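Local structure of putative kinase (Chloroflexus aurantiacus, 2RHM) at the interface of chains A and B. The protein is a putative kinase with the fold of P-loop nucleoside triphosphate hydrolases and probably binds a nucleoside triphosphate and transfers a phosphate from it to a substrate. Sequence-based numbering; all coordinates share one arbitrary frame. Chains: chain A/B, Putative kinase.

Contact 1: the interface of chains A and B. Residues chain A 47, 54, 57-58, 61; chain B 46-47, 54.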
loop_
_atom_site.group_PDB
_atom_site.type_symbol
_atom_site.label_atom_id
_atom_site.label_comp_id
_atom_site.label_asym_id
_atom_site.label_seq_id
_atom_site.Cartn_x
_atom_site.Cartn_y
_atom_site.Cartn_z
ATOM N N LEU A 47 2.720 -15.882 2.173
ATOM C CA LEU A 47 3.702 -16.433 3.118
ATOM C C LEU A 47 3.244 -17.674 3.896
ATOM O O LEU A 47 4.081 -18.408 4.438
ATOM C CB LEU A 47 4.098 -15.351 4.117
ATOM C CG LEU A 47 4.734 -14.085 3.533
ATOM C CD1 LEU A 47 4.915 -13.077 4.666
ATOM C CD2 LEU A 47 6.042 -14.385 2.831
ATOM N N TRP A 54 2.272 -16.101 14.774
ATOM C CA TRP A 54 2.526 -15.716 13.389
ATOM C C TRP A 54 1.436 -14.768 12.914
ATOM O O TRP A 54 1.729 -13.693 12.390
ATOM C CB TRP A 54 2.589 -16.944 12.477
ATOM C CG TRP A 54 2.626 -16.601 11.029
ATOM C CD1 TRP A 54 1.638 -16.807 10.117
ATOM C CD2 TRP A 54 3.697 -15.958 10.329
ATOM N NE1 TRP A 54 2.034 -16.350 8.880
ATOM C CE2 TRP A 54 3.292 -15.821 8.983
ATOM C CE3 TRP A 54 4.960 -15.487 10.706
ATOM C CZ2 TRP A 54 4.105 -15.226 8.011
ATOM C CZ3 TRP A 54 5.769 -14.904 9.740
ATOM C CH2 TRP A 54 5.337 -14.779 8.408
ATOM N N ARG A 57 2.107 -11.478 14.412
ATOM C CA ARG A 57 3.210 -10.819 13.701
ATOM C C ARG A 57 2.752 -10.277 12.350
ATOM O O ARG A 57 3.108 -9.159 11.963
ATOM C CB ARG A 57 4.361 -11.798 13.465
ATOM C CG ARG A 57 5.121 -12.214 14.717
ATOM C CD ARG A 57 5.874 -13.533 14.508
ATOM N NE ARG A 57 6.781 -13.512 13.358
ATOM C CZ ARG A 57 7.506 -14.551 12.961
ATOM N NH1 ARG A 57 7.443 -15.708 13.605
ATOM N NH2 ARG A 57 8.304 -14.431 11.909
ATOM N N VAL A 58 1.968 -11.081 11.632
ATOM C CA VAL A 58 1.432 -10.676 10.324
ATOM C C VAL A 58 0.526 -9.464 10.527
ATOM O O VAL A 58 0.541 -8.517 9.742
ATOM C CB VAL A 58 0.663 -11.850 9.630
ATOM C CG1 VAL A 58 -0.160 -11.370 8.432
ATOM C CG2 VAL A 58 1.629 -12.914 9.191
ATOM N N THR A 61 2.671 -6.362 11.098
ATOM C CA THR A 61 3.324 -5.989 9.860
ATOM C C THR A 61 2.341 -5.338 8.905
ATOM O O THR A 61 2.696 -4.401 8.191
ATOM C CB THR A 61 3.974 -7.216 9.224
ATOM O OG1 THR A 61 4.885 -7.790 10.168
ATOM C CG2 THR A 61 4.696 -6.867 7.954
ATOM N N GLY B 46 8.941 -6.216 10.074
ATOM C CA GLY B 46 7.857 -6.745 10.880
ATOM C C GLY B 46 7.900 -8.241 11.147
ATOM O O GLY B 46 7.432 -8.685 12.194
ATOM N N LEU B 47 8.441 -9.020 10.213
ATOM C CA LEU B 47 8.455 -10.490 10.323
ATOM C C LEU B 47 9.834 -11.123 10.440
ATOM O O LEU B 47 9.945 -12.317 10.712
ATOM C CB LEU B 47 7.802 -11.092 9.094
ATOM C CG LEU B 47 6.406 -10.584 8.749
ATOM C CD1 LEU B 47 6.083 -11.024 7.353
ATOM C CD2 LEU B 47 5.377 -11.050 9.768
ATOM N N TRP B 54 13.552 -16.984 1.715
ATOM C CA TRP B 54 12.611 -16.145 2.454
ATOM C C TRP B 54 12.440 -14.798 1.735
ATOM O O TRP B 54 11.325 -14.282 1.596
ATOM C CB TRP B 54 13.084 -15.950 3.893
ATOM C CG TRP B 54 12.191 -15.081 4.679
ATOM C CD1 TRP B 54 12.467 -13.827 5.135
ATOM C CD2 TRP B 54 10.849 -15.367 5.080
ATOM N NE1 TRP B 54 11.391 -13.326 5.821
ATOM C CE2 TRP B 54 10.387 -14.250 5.809
ATOM C CE3 TRP B 54 10.004 -16.470 4.924
ATOM C CZ2 TRP B 54 9.107 -14.190 6.358
ATOM C CZ3 TRP B 54 8.739 -16.418 5.476
ATOM C CH2 TRP B 54 8.296 -15.274 6.165
#

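Contact 2: the interface of chains A and B. Residues chain A 34, 39, 65, 69, 72-73; chain B 34, 39, 65, 69, 72-73.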
loop_
_atom_site.group_PDB
_atom_site.type_symbol
_atom_site.label_atom_id
_atom_site.label_comp_id
_atom_site.label_asym_id
_atom_site.label_seq_id
_atom_site.Cartn_x
_atom_site.Cartn_y
_atom_site.Cartn_z
ATOM N N LEU A 34 -7.525 1.359 2.878
ATOM C CA LEU A 34 -6.449 0.551 3.385
ATOM C C LEU A 34 -7.017 -0.145 4.610
ATOM O O LEU A 34 -7.386 0.519 5.570
ATOM C CB LEU A 34 -5.265 1.429 3.770
ATOM C CG LEU A 34 -4.711 2.317 2.657
ATOM C CD1 LEU A 34 -3.524 3.149 3.132
ATOM C CD2 LEU A 34 -4.315 1.481 1.465
ATOM N N PHE A 39 -4.828 -6.495 4.186
ATOM C CA PHE A 39 -3.370 -6.625 4.045
ATOM C C PHE A 39 -2.921 -7.947 4.654
ATOM O O PHE A 39 -2.090 -8.637 4.091
ATOM C CB PHE A 39 -2.655 -5.476 4.745
ATOM C CG PHE A 39 -2.651 -4.173 3.975
ATOM C CD1 PHE A 39 -3.672 -3.820 3.114
ATOM C CD2 PHE A 39 -1.624 -3.273 4.166
ATOM C CE1 PHE A 39 -3.648 -2.614 2.431
ATOM C CE2 PHE A 39 -1.597 -2.065 3.488
ATOM C CZ PHE A 39 -2.607 -1.742 2.621
HETATM N N MSE A 65 2.431 -1.697 7.187
HETATM C CA MSE A 65 2.159 -1.513 5.764
HETATM C C MSE A 65 1.073 -0.453 5.572
HETATM O O MSE A 65 1.139 0.342 4.639
HETATM C CB MSE A 65 1.733 -2.829 5.093
HETATM C CG MSE A 65 2.866 -3.683 4.585
HETATM SE SE MSE A 65 3.920 -2.745 3.168
HETATM C CE MSE A 65 2.601 -1.882 2.240
ATOM N N THR A 69 1.859 2.938 3.384
ATOM C CA THR A 69 1.056 3.271 2.218
ATOM C C THR A 69 0.296 4.594 2.396
ATOM O O THR A 69 0.208 5.413 1.464
ATOM C CB THR A 69 0.073 2.127 1.880
ATOM O OG1 THR A 69 0.806 0.901 1.644
ATOM C CG2 THR A 69 -0.711 2.486 0.643
ATOM N N THR A 72 2.512 7.804 1.645
ATOM C CA THR A 72 2.726 8.194 0.246
ATOM C C THR A 72 1.435 8.727 -0.395
ATOM O O THR A 72 1.474 9.659 -1.189
ATOM C CB THR A 72 3.389 7.073 -0.588
ATOM O OG1 THR A 72 3.797 7.606 -1.867
ATOM C CG2 THR A 72 2.468 5.894 -0.788
ATOM N N ILE A 73 0.290 8.156 -0.037
ATOM C CA ILE A 73 -0.985 8.636 -0.593
ATOM C C ILE A 73 -1.287 10.054 -0.078
ATOM O O ILE A 73 -1.641 10.972 -0.852
ATOM C CB ILE A 73 -2.137 7.685 -0.251
ATOM C CG1 ILE A 73 -1.939 6.324 -0.926
ATOM C CG2 ILE A 73 -3.472 8.266 -0.686
ATOM C CD1 ILE A 73 -2.960 5.281 -0.491
ATOM N N LEU B 34 4.541 3.268 -5.029
ATOM C CA LEU B 34 4.568 1.914 -4.488
ATOM C C LEU B 34 5.762 1.172 -5.054
ATOM O O LEU B 34 5.868 1.003 -6.258
ATOM C CB LEU B 34 3.273 1.201 -4.842
ATOM C CG LEU B 34 1.981 1.968 -4.580
ATOM C CD1 LEU B 34 0.835 1.135 -5.119
ATOM C CD2 LEU B 34 1.771 2.260 -3.114
ATOM N N PHE B 39 8.268 -2.269 0.097
ATOM C CA PHE B 39 7.284 -3.157 0.706
ATOM C C PHE B 39 7.990 -4.364 1.364
ATOM O O PHE B 39 7.631 -4.784 2.472
ATOM C CB PHE B 39 6.273 -3.637 -0.357
ATOM C CG PHE B 39 5.152 -2.661 -0.648
ATOM C CD1 PHE B 39 5.344 -1.286 -0.646
ATOM C CD2 PHE B 39 3.910 -3.138 -1.008
ATOM C CE1 PHE B 39 4.288 -0.423 -0.927
ATOM C CE2 PHE B 39 2.857 -2.286 -1.279
ATOM C CZ PHE B 39 3.047 -0.933 -1.247
HETATM N N MSE B 65 1.066 -7.229 -2.673
HETATM C CA MSE B 65 0.658 -6.009 -1.966
HETATM C C MSE B 65 0.651 -4.812 -2.908
HETATM O O MSE B 65 -0.185 -3.907 -2.792
HETATM C CB MSE B 65 1.606 -5.721 -0.791
HETATM C CG MSE B 65 1.225 -6.373 0.501
HETATM SE SE MSE B 65 -0.545 -5.822 1.081
HETATM C CE MSE B 65 -0.368 -3.973 1.114
ATOM N N THR B 69 -2.726 -2.632 -3.442
ATOM C CA THR B 69 -2.746 -1.225 -3.050
ATOM C C THR B 69 -2.993 -0.362 -4.291
ATOM O O THR B 69 -3.748 0.625 -4.257
ATOM C CB THR B 69 -1.440 -0.864 -2.331
ATOM O OG1 THR B 69 -1.350 -1.637 -1.123
ATOM C CG2 THR B 69 -1.427 0.587 -1.959
ATOM N N THR B 72 -6.827 -0.014 -5.264
ATOM C CA THR B 72 -7.691 0.900 -4.519
ATOM C C THR B 72 -7.367 2.373 -4.826
ATOM O O THR B 72 -8.249 3.212 -4.808
ATOM C CB THR B 72 -7.716 0.601 -3.000
ATOM O OG1 THR B 72 -8.784 1.344 -2.389
ATOM C CG2 THR B 72 -6.375 0.939 -2.331
ATOM N N ILE B 73 -6.104 2.676 -5.117
ATOM C CA ILE B 73 -5.708 4.047 -5.487
ATOM C C ILE B 73 -6.278 4.404 -6.856
ATOM O O ILE B 73 -6.875 5.478 -7.047
ATOM C CB ILE B 73 -4.169 4.196 -5.480
ATOM C CG1 ILE B 73 -3.633 4.004 -4.061
ATOM C CG2 ILE B 73 -3.747 5.551 -5.999
ATOM C CD1 ILE B 73 -2.166 3.976 -3.970
#

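Contact 1: the interface of chains A and B
B:Leu47, at the C-terminal end of helix 36-47, pushes its side chain against helix 52-75 of chain A, where A:Trp54, A:Arg57, A:Val58 and A:Thr61 receive it. Its branch CD2 does most of the touching: it comes 3.3 Å from OG1 of A:Thr61, with CB of A:Arg57 and CZ3 of A:Trp54 at 3.9 Å. That hydroxyl donates to the backbone O of A:Arg57 at 2.9 Å, from above the carbonyl plane, which fixes its rotation. The B:Leu47 and A:Trp54 side chains cross at about a right angle. The other branch points to the same residue of the other chain, CD1 of B:Leu47 meeting CD1 of A:Leu47 tip to tip at 3.6 Å. The two indoles come from opposite directions and touch at their benzo corners, CH2 of A:Trp54 standing in the plane of the B:Trp54 ring at its edge, 3.7 Å from its CH2. No faces stack between them. Instead the CE3 edge of A:Trp54 points at the flat face of the A:Arg57 guanidinium, over its centre, while CG2 of A:Val58 covers part of an indole face near the rim. A bend at chi3 (55°) brings the guanidinium round to the indole edge. In this two-fold symmetric interface of the deposited dimer, the arginine probably helps cap the opposing helix's C-terminal end: NH2 of A:Arg57 donates to the backbone O of B:Leu47 at 2.9 Å, in the carbonyl plane on a lone pair, though bent at the hydrogen.

Contact 2: the interface of chains A and B
The selenomethionine A:Met65 and its mate B:Met65 each lay a terminal methyl on a phenylalanine of the opposite chain. CE of B:Met65 sits over the centre of the A:Phe39 ring, 3.3 Å from the ring carbon CE2, in a CH-pi contact; CE of A:Met65 covers the B:Phe39 ring in the same way, 3.6 Å from its CE2. Each selenomethionine chain crosses the ring it covers at about a right angle, and its selenium lies toward the CG side of the ring. Bends at chi2 (-59°) and chi3 (-55°) fold the B:Met65 chain so that its methyl turns onto the ring. The two methyls also meet, with 3.8 Å between CE of A:Met65 and CE of B:Met65. Were A:Phe39 an alanine, the methyl of B:Met65 would probably lose the aromatic face it rests on and be freer to turn, with a gap beside it.

Further along the helices, A:Thr69 and B:Thr69 reach toward each other by their methyls, a tight CG2 to CG2 contact of 3.3 Å. Their hydroxyls turn back along their own helices: OG1 of A:Thr69 donates to the backbone O of A:Met65 at 3.1 Å, and B:Thr69 does likewise. These bonds fix the threonine rotation and hold the methyls toward the partner. The same O of A:Met65 lies at the edge of the A:Phe39 ring, in its plane. Beyond them A:Ile73 and B:Ile73 close the row tip to tip, CD1 to CD1 at 3.8 Å. At the flanks CD2 of A:Leu34 faces CG2 of B:Thr72 at 4.4 Å, a loose contact repeated with the chains exchanged.

The patch straddles the two-fold axis of the deposited dimer: helix 52-75 of each chain carries the central row, while helix 36-47 and the short strand 33-35 supply its sides.

The centres of contact 1 and contact 2, taken over their C-alpha atoms, lie about 17 Å apart along one two-fold interface. Both draw on helix 52-75 and helix 36-47: contact 1 uses the beginning of the former and the end of the latter, whereas contact 2 uses the later turns of helix 52-75 with the start of helix 36-47 and adds strand 33-35. The same pair of helices in each copy therefore presents a largely apolar surface to its mate, with the arginine-to-backbone bond and its twin toward the contact 1 end. This would suit a stable dimer, although the structure alone does not show that the pair forms in solution.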